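Local structure of LAIR1 ecotodomain from MGD21 antibody (Homo sapiens, 7JZK) at residues Ser9-Thr14 with Glu60-Ile65; Arg77-Tyr80 with Lys85-Glu88. The protein is the collagen-receptor ectodomain LAIR1 in the form inserted in a malaria antibody, where it binds the V2 domain of a Plasmodium RIFIN. One frame throughout, in Å; residues are numbered along the deposited sequence.

Interaction 1: residues Ser9-Thr14 with Glu60-Ile65; sequences SAEPGT and EARFRI
R62 NH2 is gripped by both carboxylate oxygens of E11, lying 2.9 Å from OE2 and 3.0 Å from OE1. The salt bridge is close in distance but poor in direction: the N-H bends to 125° on its way to OE1, so that hydrogen bond is weak, and the carboxylate stands nearly upright to the guanidinium, their planes 83° apart. OE1 meets the guanidinium at its edge, in its plane, while OE2 approaches obliquely. E11 reaches out on a chain extended beyond CG; the arginine instead bends at chi3 (120°), which turns its end toward the glutamate, and the two side chains cross at about a right angle. A second carboxylate joins from R62's own strand. E60 OE1 sits over one guanidinium face, 3.4 Å from R62 NE, and contributes charge alone, since no N-H points at it. The cation thus has two acidic partners, and its charge is probably offset there at the solvent-facing surface. Below the network runs strand 22-28, whose V25 is touched by E11, E60 and R62 alike. The whole is a salt-bridge network reaching across strand 22-28, which lies between strands 7-11 and 58-65, on the surface of an immunoglobulin-fold beta sheet.

Interaction 2: residues Arg77-Tyr80 with Lys85-Glu88; sequences RCIY and KWSE
Y80 O accepts the backbone N-H of S87 at 2.8 Å, almost straight at 175°, which ties together the two arms of a beta hairpin, strands 74-82 and 85-97, in the immunoglobulin fold. The S87 side chain turns back over the tyrosine. Its CB lies 3.6 Å from the centroid of the Y80 ring, 14° off the normal, a CH-pi contact over the face, and OG rides above the same ring nearer the rim. With OG set between its own backbone N and carbonyl carbon, the hydroxyl also stays close to the Y80 backbone, S87 OG being 3.2 Å from Y80 O. Next to this, I79 sends CG1 out anti to its backbone N (chi1 -174°), and that carbon comes within 3.7 Å of W86 CE3. Farther along the same side chain, I79 CD1 presses against the serine backbone, 3.2 Å from S87 O. The isoleucine and indole cross at about a right angle, while W86 CE3 also lies 3.3 Å from Y80 O.

Further out, W86 meets Y81 edge-to-face and also reaches F105 of the RIFIN chain, so this end of the hairpin belongs to the binding surface. On the tyrosine, the far end of the ring is held in place by a hydrogen bond between Y80 OH and P4 O.

Interactions 1 and 2 belong to the two different sheets of one immunoglobulin domain and lie on opposite sides of its centre, with their own centres about 17 Å apart. Their nearest atoms are about 6 Å apart, so they do not touch. Strands 58-65 and 74-82 follow each other in the chain, and the C78-C26 disulfide ties the hairpin of interaction 2 to strand 22-28, on which the charged side chains of interaction 1 rest. Both contacts include residues that touch the RIFIN chain: F63 and I65 of segment 60-65 pack on its F79, and I79, K85 and W86 of interaction 2 also meet it. The salt-bridge residues themselves are a surface feature; the hairpin contact is buried.

Interaction 1: residues Ser9-Thr14 with Glu60-Ile65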
loop_
_atom_site.group_PDB
_atom_site.type_symbol
_atom_site.label_atom_id
_atom_site.label_comp_id
_atom_site.label_asym_id
_atom_site.label_seq_id
_atom_site.Cartn_x
_atom_site.Cartn_y
_atom_site.Cartn_z
ATOM N N SER A 9 1.571 16.560 14.220
ATOM C CA SER A 9 1.482 18.007 14.057
ATOM C C SER A 9 1.771 18.337 12.599
ATOM O O SER A 9 2.335 17.524 11.872
ATOM C CB SER A 9 2.447 18.766 14.991
ATOM O OG SER A 9 3.658 18.045 15.201
ATOM N N ALA A 10 1.376 19.540 12.172
ATOM C CA ALA A 10 1.606 20.004 10.812
ATOM C C ALA A 10 2.299 21.355 10.829
ATOM O O ALA A 10 1.916 22.248 11.589
ATOM C CB ALA A 10 0.295 20.129 10.027
ATOM N N GLU A 11 3.305 21.500 9.964
ATOM C CA GLU A 11 4.088 22.720 9.847
ATOM C C GLU A 11 4.084 23.173 8.392
ATOM O O GLU A 11 4.414 22.375 7.493
ATOM C CB GLU A 11 5.524 22.470 10.321
ATOM C CG GLU A 11 5.608 21.650 11.610
ATOM C CD GLU A 11 7.027 21.267 11.972
ATOM O OE1 GLU A 11 7.239 20.744 13.091
ATOM O OE2 GLU A 11 7.931 21.482 11.137
ATOM N N PRO A 12 3.787 24.446 8.112
ATOM C CA PRO A 12 3.577 25.522 9.087
ATOM C C PRO A 12 2.195 25.550 9.733
ATOM O O PRO A 12 1.955 26.478 10.491
ATOM C CB PRO A 12 3.776 26.788 8.251
ATOM C CG PRO A 12 3.306 26.378 6.852
ATOM C CD PRO A 12 3.671 24.921 6.715
ATOM N N GLY A 13 1.292 24.632 9.409
ATOM C CA GLY A 13 -0.026 24.694 10.011
ATOM C C GLY A 13 -1.015 23.770 9.330
ATOM O O GLY A 13 -0.670 22.990 8.444
ATOM N N THR A 14 -2.254 23.833 9.815
ATOM C CA THR A 14 -3.332 23.025 9.263
ATOM C C THR A 14 -3.973 23.636 8.025
ATOM O O THR A 14 -4.683 22.926 7.301
ATOM C CB THR A 14 -4.420 22.792 10.301
ATOM O OG1 THR A 14 -4.854 24.060 10.813
ATOM C CG2 THR A 14 -3.874 21.927 11.408
ATOM N N GLU A 60 11.136 11.377 16.183
ATOM C CA GLU A 60 10.158 11.905 15.264
ATOM C C GLU A 60 10.456 11.418 13.861
ATOM O O GLU A 60 11.539 10.908 13.565
ATOM C CB GLU A 60 10.134 13.436 15.292
ATOM C CG GLU A 60 11.262 14.059 14.507
ATOM C CD GLU A 60 11.131 15.566 14.386
ATOM O OE1 GLU A 60 11.710 16.147 13.436
ATOM O OE2 GLU A 60 10.436 16.168 15.234
ATOM N N ALA A 61 9.448 11.569 13.012
ATOM C CA ALA A 61 9.541 11.265 11.597
ATOM C C ALA A 61 8.718 12.308 10.869
ATOM O O ALA A 61 7.680 12.753 11.373
ATOM C CB ALA A 61 9.039 9.861 11.269
ATOM N N ARG A 62 9.179 12.692 9.685
ATOM C CA ARG A 62 8.572 13.780 8.943
ATOM C C ARG A 62 8.082 13.269 7.593
ATOM O O ARG A 62 8.814 12.561 6.892
ATOM C CB ARG A 62 9.608 14.885 8.756
ATOM C CG ARG A 62 10.107 15.391 10.089
ATOM C CD ARG A 62 10.845 16.702 9.997
ATOM N NE ARG A 62 10.115 17.649 10.820
ATOM C CZ ARG A 62 10.627 18.739 11.361
ATOM N NH1 ARG A 62 11.907 19.044 11.175
ATOM N NH2 ARG A 62 9.848 19.522 12.099
ATOM N N PHE A 63 6.854 13.640 7.223
ATOM C CA PHE A 63 6.268 13.310 5.921
ATOM C C PHE A 63 5.906 14.635 5.277
ATOM O O PHE A 63 5.038 15.347 5.789
ATOM C CB PHE A 63 5.023 12.425 6.060
ATOM C CG PHE A 63 5.235 11.182 6.889
ATOM C CD1 PHE A 63 5.196 11.239 8.280
ATOM C CD2 PHE A 63 5.451 9.954 6.284
ATOM C CE1 PHE A 63 5.389 10.112 9.034
ATOM C CE2 PHE A 63 5.642 8.821 7.051
ATOM C CZ PHE A 63 5.608 8.909 8.427
ATOM N N ARG A 64 6.559 14.985 4.173
ATOM C CA ARG A 64 6.414 16.326 3.628
ATOM C C ARG A 64 5.793 16.287 2.234
ATOM O O ARG A 64 6.266 15.562 1.356
ATOM C CB ARG A 64 7.773 17.012 3.564
ATOM C CG ARG A 64 7.783 18.188 2.603
ATOM C CD ARG A 64 9.212 18.654 2.288
ATOM N NE ARG A 64 9.143 19.704 1.283
ATOM C CZ ARG A 64 9.180 21.003 1.564
ATOM N NH1 ARG A 64 9.088 21.889 0.582
ATOM N NH2 ARG A 64 9.323 21.418 2.823
ATOM N N ILE A 65 4.757 17.095 2.026
ATOM C CA ILE A 65 4.165 17.306 0.714
ATOM C C ILE A 65 4.652 18.655 0.197
ATOM O O ILE A 65 4.365 19.694 0.807
ATOM C CB ILE A 65 2.626 17.262 0.770
ATOM C CG1 ILE A 65 2.118 15.905 1.261
ATOM C CG2 ILE A 65 2.038 17.586 -0.605
ATOM C CD1 ILE A 65 0.616 15.887 1.460
#

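Interaction 2: residues Arg77-Tyr80 with Lys85-Glu88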
loop_
_atom_site.group_PDB
_atom_site.type_symbol
_atom_site.label_atom_id
_atom_site.label_comp_id
_atom_site.label_asym_id
_atom_site.label_seq_id
_atom_site.Cartn_x
_atom_site.Cartn_y
_atom_site.Cartn_z
ATOM N N ARG A 77 -3.076 10.799 10.527
ATOM C CA ARG A 77 -2.745 10.433 11.906
ATOM C C ARG A 77 -1.512 9.537 11.904
ATOM O O ARG A 77 -1.137 8.978 10.877
ATOM C CB ARG A 77 -3.915 9.747 12.612
ATOM C CG ARG A 77 -4.045 8.273 12.310
ATOM C CD ARG A 77 -5.271 7.733 12.976
ATOM N NE ARG A 77 -5.555 6.356 12.584
ATOM C CZ ARG A 77 -6.544 5.631 13.114
ATOM N NH1 ARG A 77 -7.329 6.158 14.052
ATOM N NH2 ARG A 77 -6.742 4.379 12.727
ATOM N N CYS A 78 -0.882 9.405 13.062
ATOM C CA CYS A 78 0.358 8.648 13.151
ATOM C C CYS A 78 0.157 7.365 13.933
ATOM O O CYS A 78 -0.730 7.246 14.785
ATOM C CB CYS A 78 1.493 9.451 13.804
ATOM S SG CYS A 78 1.762 11.115 13.127
ATOM N N ILE A 79 0.987 6.388 13.602
ATOM C CA ILE A 79 1.073 5.176 14.395
ATOM C C ILE A 79 2.495 4.671 14.240
ATOM O O ILE A 79 3.125 4.858 13.201
ATOM C CB ILE A 79 0.017 4.134 13.959
ATOM C CG1 ILE A 79 0.006 2.925 14.894
ATOM C CG2 ILE A 79 0.254 3.700 12.545
ATOM C CD1 ILE A 79 -1.047 1.926 14.528
ATOM N N TYR A 80 3.037 4.082 15.286
ATOM C CA TYR A 80 4.412 3.646 15.177
ATOM C C TYR A 80 4.512 2.208 15.635
ATOM O O TYR A 80 3.628 1.684 16.320
ATOM C CB TYR A 80 5.373 4.538 15.965
ATOM C CG TYR A 80 5.189 4.505 17.458
ATOM C CD1 TYR A 80 4.419 5.465 18.094
ATOM C CD2 TYR A 80 5.811 3.535 18.241
ATOM C CE1 TYR A 80 4.256 5.454 19.439
ATOM C CE2 TYR A 80 5.644 3.511 19.589
ATOM C CZ TYR A 80 4.865 4.470 20.191
ATOM O OH TYR A 80 4.699 4.457 21.564
ATOM N N LYS A 85 5.138 -4.545 18.351
ATOM C CA LYS A 85 3.726 -4.228 18.402
ATOM C C LYS A 85 3.494 -2.851 17.845
ATOM O O LYS A 85 4.315 -1.957 18.007
ATOM C CB LYS A 85 3.126 -4.350 19.816
ATOM C CG LYS A 85 3.904 -3.755 20.940
ATOM C CD LYS A 85 3.428 -4.407 22.244
ATOM C CE LYS A 85 3.416 -5.925 22.126
ATOM N NZ LYS A 85 3.232 -6.600 23.442
ATOM N N TRP A 86 2.379 -2.709 17.159
ATOM C CA TRP A 86 1.940 -1.393 16.754
ATOM C C TRP A 86 1.437 -0.680 17.998
ATOM O O TRP A 86 0.792 -1.289 18.852
ATOM C CB TRP A 86 0.807 -1.497 15.726
ATOM C CG TRP A 86 1.252 -1.806 14.351
ATOM C CD1 TRP A 86 1.043 -2.971 13.664
ATOM C CD2 TRP A 86 1.934 -0.928 13.459
ATOM N NE1 TRP A 86 1.585 -2.879 12.407
ATOM C CE2 TRP A 86 2.133 -1.630 12.253
ATOM C CE3 TRP A 86 2.406 0.381 13.565
ATOM C CZ2 TRP A 86 2.789 -1.068 11.160
ATOM C CZ3 TRP A 86 3.059 0.940 12.480
ATOM C CH2 TRP A 86 3.242 0.217 11.296
ATOM N N SER A 87 1.719 0.607 18.094
ATOM C CA SER A 87 1.125 1.429 19.128
ATOM C C SER A 87 -0.321 1.766 18.774
ATOM O O SER A 87 -0.796 1.492 17.667
ATOM C CB SER A 87 1.915 2.705 19.272
ATOM O OG SER A 87 1.706 3.461 18.119
ATOM N N GLU A 88 -1.041 2.351 19.724
ATOM C CA GLU A 88 -2.351 2.898 19.404
ATOM C C GLU A 88 -2.180 4.144 18.549
ATOM O O GLU A 88 -1.146 4.814 18.592
ATOM C CB GLU A 88 -3.125 3.236 20.671
ATOM C CG GLU A 88 -2.823 2.297 21.839
ATOM C CD GLU A 88 -1.822 2.881 22.862
ATOM O OE1 GLU A 88 -2.232 3.149 24.015
ATOM O OE2 GLU A 88 -0.627 3.057 22.526
#